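PDB 4WIA: archaeal flagellar ATP-binding protein FlaH from Methanocaldococcus jannaschii DSM 2661, which probably binds and hydrolyses ATP with magnesium as a component of the archaellum, the archaeal flagellum. Local coordinates for residues A[72-75]-A[80-83]; A[50-55]-A[88-93]; A[117-120]-A[125-128]. All coordinates share one frame; numbering follows the deposited sequence.

Contact 1: residues A[72-75]-A[80-83]. With SO4 (sulfate ion), chain G.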
loop_
_atom_site.group_PDB
_atom_site.type_symbol
_atom_site.label_atom_id
_atom_site.label_comp_id
_atom_site.label_asym_id
_atom_site.label_seq_id
_atom_site.Cartn_x
_atom_site.Cartn_y
_atom_site.Cartn_z
ATOM N N LYS A 72 11.199 -4.790 20.067
ATOM C CA LYS A 72 11.622 -3.525 20.595
ATOM C C LYS A 72 12.514 -2.794 19.603
ATOM O O LYS A 72 12.389 -1.585 19.468
ATOM C CB LYS A 72 12.395 -3.643 21.909
ATOM C CG LYS A 72 11.700 -4.512 22.909
ATOM C CD LYS A 72 11.980 -4.079 24.302
ATOM C CE LYS A 72 13.069 -4.824 25.021
ATOM N NZ LYS A 72 12.766 -4.743 26.478
ATOM N N GLN A 73 13.455 -3.515 18.999
ATOM C CA GLN A 73 14.397 -2.911 18.095
ATOM C C GLN A 73 13.662 -2.345 16.863
ATOM O O GLN A 73 13.869 -1.191 16.498
ATOM C CB GLN A 73 15.426 -3.917 17.647
ATOM C CG GLN A 73 16.096 -3.548 16.344
ATOM C CD GLN A 73 17.082 -2.420 16.487
ATOM O OE1 GLN A 73 17.257 -1.889 17.569
ATOM N NE2 GLN A 73 17.758 -2.058 15.404
HETATM N N MSE A 74 12.717 -3.121 16.326
HETATM C CA MSE A 74 11.859 -2.637 15.252
HETATM C C MSE A 74 11.021 -1.451 15.719
HETATM O O MSE A 74 10.917 -0.434 15.045
HETATM C CB MSE A 74 10.960 -3.716 14.683
HETATM C CG MSE A 74 11.816 -4.780 14.098
HETATM SE SE MSE A 74 12.710 -4.254 12.436
HETATM C CE MSE A 74 11.259 -4.634 11.174
ATOM N N ASN A 75 10.449 -1.514 16.892
ATOM C CA ASN A 75 9.662 -0.400 17.366
ATOM C C ASN A 75 10.512 0.873 17.545
ATOM O O ASN A 75 10.044 1.997 17.308
ATOM C CB ASN A 75 9.001 -0.764 18.697
ATOM C CG ASN A 75 8.187 0.368 19.227
ATOM O OD1 ASN A 75 8.574 1.019 20.183
ATOM N ND2 ASN A 75 7.050 0.591 18.632
ATOM N N SER A 80 7.488 -0.765 13.141
ATOM C CA SER A 80 6.863 -1.743 13.988
ATOM C C SER A 80 6.147 -2.861 13.164
ATOM O O SER A 80 5.540 -2.632 12.128
ATOM C CB SER A 80 5.992 -1.074 15.059
ATOM O OG SER A 80 4.715 -0.772 14.531
ATOM N N ILE A 81 6.320 -4.113 13.608
ATOM C CA ILE A 81 5.877 -5.272 12.812
ATOM C C ILE A 81 5.006 -6.265 13.588
ATOM O O ILE A 81 4.951 -7.449 13.260
ATOM C CB ILE A 81 7.065 -5.968 12.202
ATOM C CG1 ILE A 81 8.275 -6.118 13.161
ATOM C CG2 ILE A 81 7.513 -5.183 10.947
ATOM C CD1 ILE A 81 8.070 -6.900 14.437
ATOM N N ASN A 82 4.291 -5.767 14.596
ATOM C CA ASN A 82 3.447 -6.589 15.429
ATOM C C ASN A 82 2.378 -7.318 14.673
ATOM O O ASN A 82 2.178 -8.513 14.852
ATOM C CB ASN A 82 2.761 -5.695 16.476
ATOM C CG ASN A 82 3.755 -4.976 17.328
ATOM O OD1 ASN A 82 3.871 -3.729 17.301
ATOM N ND2 ASN A 82 4.524 -5.743 18.066
ATOM N N LYS A 83 1.620 -6.577 13.892
ATOM C CA LYS A 83 0.560 -7.188 13.117
ATOM C C LYS A 83 1.070 -8.167 12.085
ATOM O O LYS A 83 0.388 -9.159 11.791
ATOM C CB LYS A 83 -0.347 -6.167 12.457
ATOM C CG LYS A 83 -1.367 -5.656 13.443
ATOM C CD LYS A 83 -2.556 -5.036 12.759
ATOM C CE LYS A 83 -3.726 -4.957 13.717
ATOM N NZ LYS A 83 -4.884 -4.303 13.054
HETATM S S SO4 G . 1.692 -2.612 14.541
HETATM O O1 SO4 G . 3.122 -2.630 14.721
HETATM O O2 SO4 G . 1.344 -1.471 13.747
HETATM O O3 SO4 G . 1.042 -2.559 15.834
HETATM O O4 SO4 G . 1.153 -3.679 13.748
#
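Apolar packing between Met-74, a selenomethionine here, and Ile-81 carries the corner where helix 67-76 turns into helix 82-87. The Met-74 chain bends at chi2 and chi3 and crosses Ile-81 at about a right angle: Met-74 CE reaches Ile-81 CG2 at 3.8 Å, and Met-74 CB lies 3.9 Å from Ile-81 CG1. Ile-81 CG1 stands between the backbone N and the carbonyl carbon (chi1 42°), which sets both of its branches against that one side chain. At the solvent edge, Asn-75 ND2 lies 4.1 Å from Ser-80 CB.

Polar contacts gather round a sulfate ion, probably from the crystallisation liquor, at the start of helix 82-87, where Ile-81 is the N-cap residue. Lys-83 N donates to sulfate O4 at 2.9 Å (153°), and Asn-82 N adds a weak bond to O1. Ser-80 OG also donates to O1, at a distance too short to be taken literally. Asn-82 OD1 sits 2.9 Å from the same O1. Backbone amides at a helix N-terminus commonly hold anions, probably helped by the helix dipole. An alanine in place of Asn-82 keeps CB against the sulfate but removes the amide, which would probably leave O1 without the group beside it and a gap over Ile-71.

Ile-81 also packs on Phe-70 of helix 67-76 and on Tyr-49 and Leu-52 of helix 40-53, where Met-74 rests on Gln-45.

Contact 2: residues A[50-55]-A[88-93]. With SO4 (sulfate ion), chain J.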
loop_
_atom_site.group_PDB
_atom_site.type_symbol
_atom_site.label_atom_id
_atom_site.label_comp_id
_atom_site.label_asym_id
_atom_site.label_seq_id
_atom_site.Cartn_x
_atom_site.Cartn_y
_atom_site.Cartn_z
ATOM N N GLY A 50 10.224 -2.551 4.466
ATOM C CA GLY A 50 9.793 -2.187 3.093
ATOM C C GLY A 50 9.036 -3.303 2.376
ATOM O O GLY A 50 7.930 -3.111 1.936
ATOM N N PHE A 51 9.648 -4.496 2.295
ATOM C CA PHE A 51 8.981 -5.638 1.699
ATOM C C PHE A 51 7.616 -5.891 2.355
ATOM O O PHE A 51 6.602 -6.054 1.672
ATOM C CB PHE A 51 9.846 -6.911 1.870
ATOM C CG PHE A 51 11.089 -6.951 1.010
ATOM C CD1 PHE A 51 11.003 -6.787 -0.340
ATOM C CD2 PHE A 51 12.317 -7.201 1.560
ATOM C CE1 PHE A 51 12.122 -6.850 -1.119
ATOM C CE2 PHE A 51 13.463 -7.272 0.796
ATOM C CZ PHE A 51 13.369 -7.038 -0.556
ATOM N N LEU A 52 7.580 -5.932 3.682
ATOM C CA LEU A 52 6.327 -6.220 4.352
ATOM C C LEU A 52 5.241 -5.182 4.051
ATOM O O LEU A 52 4.071 -5.526 3.865
ATOM C CB LEU A 52 6.526 -6.302 5.857
ATOM C CG LEU A 52 7.279 -7.519 6.336
ATOM C CD1 LEU A 52 7.763 -7.274 7.751
ATOM C CD2 LEU A 52 6.359 -8.734 6.301
ATOM N N GLN A 53 5.604 -3.901 4.018
ATOM C CA GLN A 53 4.615 -2.862 3.749
ATOM C C GLN A 53 4.146 -2.945 2.317
ATOM O O GLN A 53 3.054 -2.502 2.001
ATOM C CB GLN A 53 5.231 -1.471 4.000
ATOM C CG GLN A 53 5.484 -1.177 5.462
ATOM C CD GLN A 53 4.193 -1.153 6.205
ATOM O OE1 GLN A 53 3.258 -0.487 5.817
ATOM N NE2 GLN A 53 4.119 -1.870 7.243
ATOM N N ASN A 54 4.970 -3.482 1.430
ATOM C CA ASN A 54 4.552 -3.636 0.046
ATOM C C ASN A 54 3.958 -5.013 -0.289
ATOM O O ASN A 54 3.910 -5.384 -1.439
ATOM C CB ASN A 54 5.718 -3.278 -0.870
ATOM C CG ASN A 54 5.943 -1.786 -0.885
ATOM O OD1 ASN A 54 5.335 -1.104 -1.649
ATOM N ND2 ASN A 54 6.829 -1.290 -0.045
ATOM N N ARG A 55 3.520 -5.732 0.740
ATOM C CA ARG A 55 2.708 -6.965 0.609
ATOM C C ARG A 55 3.524 -8.193 0.208
ATOM O O ARG A 55 2.975 -9.149 -0.310
ATOM C CB ARG A 55 1.533 -6.783 -0.350
ATOM C CG ARG A 55 0.665 -5.552 -0.069
ATOM C CD ARG A 55 -0.001 -5.669 1.287
ATOM N NE ARG A 55 -0.646 -4.437 1.636
ATOM C CZ ARG A 55 -1.438 -4.237 2.693
ATOM N NH1 ARG A 55 -1.914 -3.021 2.902
ATOM N NH2 ARG A 55 -1.815 -5.205 3.494
ATOM N N GLY A 88 1.481 -14.061 10.540
ATOM C CA GLY A 88 2.458 -14.876 9.866
ATOM C C GLY A 88 3.099 -14.265 8.625
ATOM O O GLY A 88 4.010 -14.865 8.053
ATOM N N ALA A 89 2.700 -13.056 8.225
ATOM C CA ALA A 89 3.399 -12.332 7.211
ATOM C C ALA A 89 4.883 -12.201 7.459
ATOM O O ALA A 89 5.703 -12.382 6.505
ATOM C CB ALA A 89 2.805 -10.977 7.044
ATOM N N LEU A 90 5.246 -11.947 8.701
ATOM C CA LEU A 90 6.654 -12.005 9.137
ATOM C C LEU A 90 6.862 -13.237 10.030
ATOM O O LEU A 90 6.173 -13.408 11.028
ATOM C CB LEU A 90 7.016 -10.743 9.925
ATOM C CG LEU A 90 8.374 -10.710 10.645
ATOM C CD1 LEU A 90 9.490 -10.973 9.657
ATOM C CD2 LEU A 90 8.649 -9.413 11.404
ATOM N N LEU A 91 7.821 -14.116 9.659
ATOM C CA LEU A 91 8.184 -15.248 10.444
ATOM C C LEU A 91 9.558 -14.950 10.969
ATOM O O LEU A 91 10.537 -14.810 10.214
ATOM C CB LEU A 91 8.239 -16.503 9.549
ATOM C CG LEU A 91 8.820 -17.780 10.092
ATOM C CD1 LEU A 91 7.975 -18.289 11.275
ATOM C CD2 LEU A 91 8.936 -18.826 8.995
ATOM N N TYR A 92 9.637 -14.824 12.286
ATOM C CA TYR A 92 10.857 -14.441 12.962
ATOM C C TYR A 92 11.457 -15.658 13.682
ATOM O O TYR A 92 10.797 -16.286 14.464
ATOM C CB TYR A 92 10.582 -13.308 13.981
ATOM C CG TYR A 92 11.852 -12.812 14.594
ATOM C CD1 TYR A 92 12.691 -12.000 13.882
ATOM C CD2 TYR A 92 12.284 -13.265 15.830
ATOM C CE1 TYR A 92 13.900 -11.576 14.413
ATOM C CE2 TYR A 92 13.502 -12.847 16.387
ATOM C CZ TYR A 92 14.298 -11.987 15.651
ATOM O OH TYR A 92 15.503 -11.566 16.170
ATOM N N ILE A 93 12.735 -15.953 13.420
ATOM C CA ILE A 93 13.377 -17.162 13.911
ATOM C C ILE A 93 14.612 -16.824 14.740
ATOM O O ILE A 93 15.704 -16.568 14.187
ATOM C CB ILE A 93 13.836 -18.009 12.741
ATOM C CG1 ILE A 93 12.654 -18.282 11.796
ATOM C CG2 ILE A 93 14.467 -19.337 13.259
ATOM C CD1 ILE A 93 11.573 -19.167 12.388
HETATM S S SO4 J . -1.190 -8.214 5.245
HETATM O O1 SO4 J . -2.636 -7.921 5.513
HETATM O O2 SO4 J . -0.786 -7.584 3.938
HETATM O O3 SO4 J . -0.187 -7.830 6.219
HETATM O O4 SO4 J . -1.161 -9.719 5.086
#
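Leu-52, on the last turn of helix 40-53, meets Leu-90, at the start of strand 90-94, with the two side chains crossing at about a right angle. Both methyls of Leu-52 face Leu-90 CB, Leu-52 CD1 at 4.2 Å, and Leu-52 CD2 also comes within 3.7 Å of Ala-89 O. The same CD2 of Leu-52 lies 4.3 Å from Ala-89 CB. Leu-90 has CG anti to its backbone N (chi1 171°), which carries the end of the side chain on toward Ile-81 and leaves CB to face Leu-52; the side chain also packs on Phe-70 and Leu-85.

Beside this apolar pair the helix ends in a Schellman motif, with Arg-55 at positive phi as the C-prime residue. Gly-50 O accepts from two donors of Asn-54: the backbone N, and ND2 at 2.9 Å in a nearly straight bond (169°). The ND2 donor stands above the carbonyl plane, while the carbonyl O lies in the plane of the Asn-54 amide, so the bond fixes the rotation of that amide; ND2 also reaches Asp-10 O.

Arg-55 turns its guanidinium edge to a sulfate, probably from the crystallisation liquor, and NH2 donates to sulfate O2 at 2.6 Å (148°), with sulfate O1 lying in the guanidinium plane. Lys-84, together with Ser-12 N and Arg-13 of the second subunit, completes this anion site, and Arg-55 NH1 is bonded to Gln-53 of that subunit.

The chemistry is therefore split: apolar branches join helix to strand in the interior, whereas at the subunit interface basic groups and a backbone N of two chains probably share the charge of the sulfate.

Contact 3: residues A[117-120]-A[125-128]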
loop_
_atom_site.group_PDB
_atom_site.type_symbol
_atom_site.label_atom_id
_atom_site.label_comp_id
_atom_site.label_asym_id
_atom_site.label_seq_id
_atom_site.Cartn_x
_atom_site.Cartn_y
_atom_site.Cartn_z
ATOM N N ALA A 117 9.778 -24.227 6.378
ATOM C CA ALA A 117 8.943 -23.084 6.750
ATOM C C ALA A 117 9.584 -21.749 6.339
ATOM O O ALA A 117 8.884 -20.882 5.890
ATOM C CB ALA A 117 8.638 -23.085 8.233
ATOM N N PHE A 118 10.916 -21.662 6.415
ATOM C CA PHE A 118 11.604 -20.462 6.120
ATOM C C PHE A 118 11.302 -20.043 4.694
ATOM O O PHE A 118 11.122 -18.832 4.434
ATOM C CB PHE A 118 13.141 -20.583 6.248
ATOM C CG PHE A 118 13.655 -20.923 7.612
ATOM C CD1 PHE A 118 12.846 -20.906 8.733
ATOM C CD2 PHE A 118 14.996 -21.244 7.759
ATOM C CE1 PHE A 118 13.364 -21.227 9.976
ATOM C CE2 PHE A 118 15.513 -21.601 8.986
ATOM C CZ PHE A 118 14.686 -21.588 10.101
ATOM N N TYR A 119 11.266 -21.015 3.789
ATOM C CA TYR A 119 11.308 -20.763 2.336
ATOM C C TYR A 119 9.926 -20.669 1.720
ATOM O O TYR A 119 9.781 -20.363 0.535
ATOM C CB TYR A 119 12.194 -21.804 1.609
ATOM C CG TYR A 119 13.529 -21.845 2.243
ATOM C CD1 TYR A 119 14.420 -20.789 2.069
ATOM C CD2 TYR A 119 13.873 -22.866 3.147
ATOM C CE1 TYR A 119 15.639 -20.750 2.741
ATOM C CE2 TYR A 119 15.082 -22.841 3.808
ATOM C CZ TYR A 119 15.944 -21.746 3.615
ATOM O OH TYR A 119 17.155 -21.686 4.267
ATOM N N GLU A 120 8.897 -20.748 2.538
ATOM C CA GLU A 120 7.567 -20.403 2.027
ATOM C C GLU A 120 7.419 -18.888 1.854
ATOM O O GLU A 120 6.544 -18.458 1.165
ATOM C CB GLU A 120 6.464 -20.893 2.966
ATOM C CG GLU A 120 6.539 -22.371 3.370
ATOM C CD GLU A 120 5.462 -22.691 4.406
ATOM O OE1 GLU A 120 4.648 -23.584 4.157
ATOM O OE2 GLU A 120 5.409 -22.004 5.448
ATOM N N ILE A 125 15.930 -13.744 5.308
ATOM C CA ILE A 125 17.075 -12.987 5.791
ATOM C C ILE A 125 17.850 -13.822 6.833
ATOM O O ILE A 125 17.229 -14.249 7.787
ATOM C CB ILE A 125 16.560 -11.695 6.424
ATOM C CG1 ILE A 125 15.903 -10.825 5.347
ATOM C CG2 ILE A 125 17.680 -10.920 7.080
ATOM C CD1 ILE A 125 15.207 -9.559 5.800
ATOM N N PHE A 126 19.189 -13.940 6.699
ATOM C CA PHE A 126 20.009 -14.517 7.721
ATOM C C PHE A 126 20.952 -13.474 8.292
ATOM O O PHE A 126 21.897 -13.070 7.637
ATOM C CB PHE A 126 20.837 -15.700 7.191
ATOM C CG PHE A 126 19.985 -16.787 6.605
ATOM C CD1 PHE A 126 19.403 -17.703 7.414
ATOM C CD2 PHE A 126 19.670 -16.801 5.273
ATOM C CE1 PHE A 126 18.567 -18.691 6.928
ATOM C CE2 PHE A 126 18.813 -17.766 4.778
ATOM C CZ PHE A 126 18.250 -18.706 5.625
ATOM N N ASP A 127 20.700 -13.065 9.531
ATOM C CA ASP A 127 21.526 -12.082 10.177
ATOM C C ASP A 127 21.972 -12.691 11.507
ATOM O O ASP A 127 21.295 -12.469 12.509
ATOM C CB ASP A 127 20.667 -10.821 10.399
ATOM C CG ASP A 127 21.413 -9.719 11.125
ATOM O OD1 ASP A 127 22.660 -9.717 11.022
ATOM O OD2 ASP A 127 20.758 -8.854 11.772
ATOM N N SER A 128 23.062 -13.463 11.579
ATOM C CA SER A 128 24.218 -13.471 10.704
ATOM C C SER A 128 24.439 -14.859 10.098
ATOM O O SER A 128 24.433 -15.875 10.813
ATOM C CB SER A 128 25.413 -13.124 11.601
ATOM O OG SER A 128 26.679 -13.528 11.088
#
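Tyr-119 and Phe-126 both carry CG anti to the carbonyl carbon, beside the backbone N (chi1 -53° and -58°), and these torsions send the two rings toward a common point although neither CB bond aims directly at the other segment. The side chains cross at about a right angle. Tyr-119 OH arrives at the edge of the Phe-126 ring, near its plane, 3.5 Å from Phe-126 CZ. Phe-118 adds a looser touch at the same ring edge, Phe-118 CD2 lying 4.5 Å from Phe-126 CE1. Within the helix end, Phe-118 CB sits over the centre of one face of the Tyr-119 ring, 3.8 Å above its plane.

The tyrosine hydroxyl is hydrogen-bonded to Val-112 O, and the ring of Phe-148 meets that of Tyr-119 edge-to-face. Phe-126 extends the aromatic cluster to Phe-149, and its neighbours on the sheet include Val-61 and Cys-161 of the flanking strands.

Phe-126 lies on strand 123-127, in the parallel part of the central mixed sheet. The next residue, Asp-127, binds Ser-41 OG through OD2, consistent with the Walker B aspartate of P-loop ATPases; a cis peptide follows it, and Ser-128 then caps helix 129-134 by its bond to Ala-131 N.

Chemically, the buried hydroxyl spends its proton on Val-112 O while its oxygen faces the ring edge, where the aryl hydrogens are probably weakly positive. Helix 116-119 is thus probably held to the sheet by dispersion and weak electrostatics, with no hydrogen bond across the contact.

Contacts 1 and 2 form one apolar layer, their centres 11 Å apart: Ile-81 CG2 touches Leu-52 CD1 at 3.8 Å, and strand 90-94 follows helix 82-87 after a two-residue turn. That strand hands the packing on to contact 3, where Ile-93 CG1 meets Phe-118 CE1 at 3.5 Å. Contacts 1 and 3 do not touch, their nearest atoms being about 8 Å apart. Two contacts come near the probable nucleotide site: the side chain of Met-74 is about 8 Å from that of Val-42, and that of Phe-126 about 10 Å from that of Ser-41. Contact 2 lies away from it, at the far end of helix 40-53.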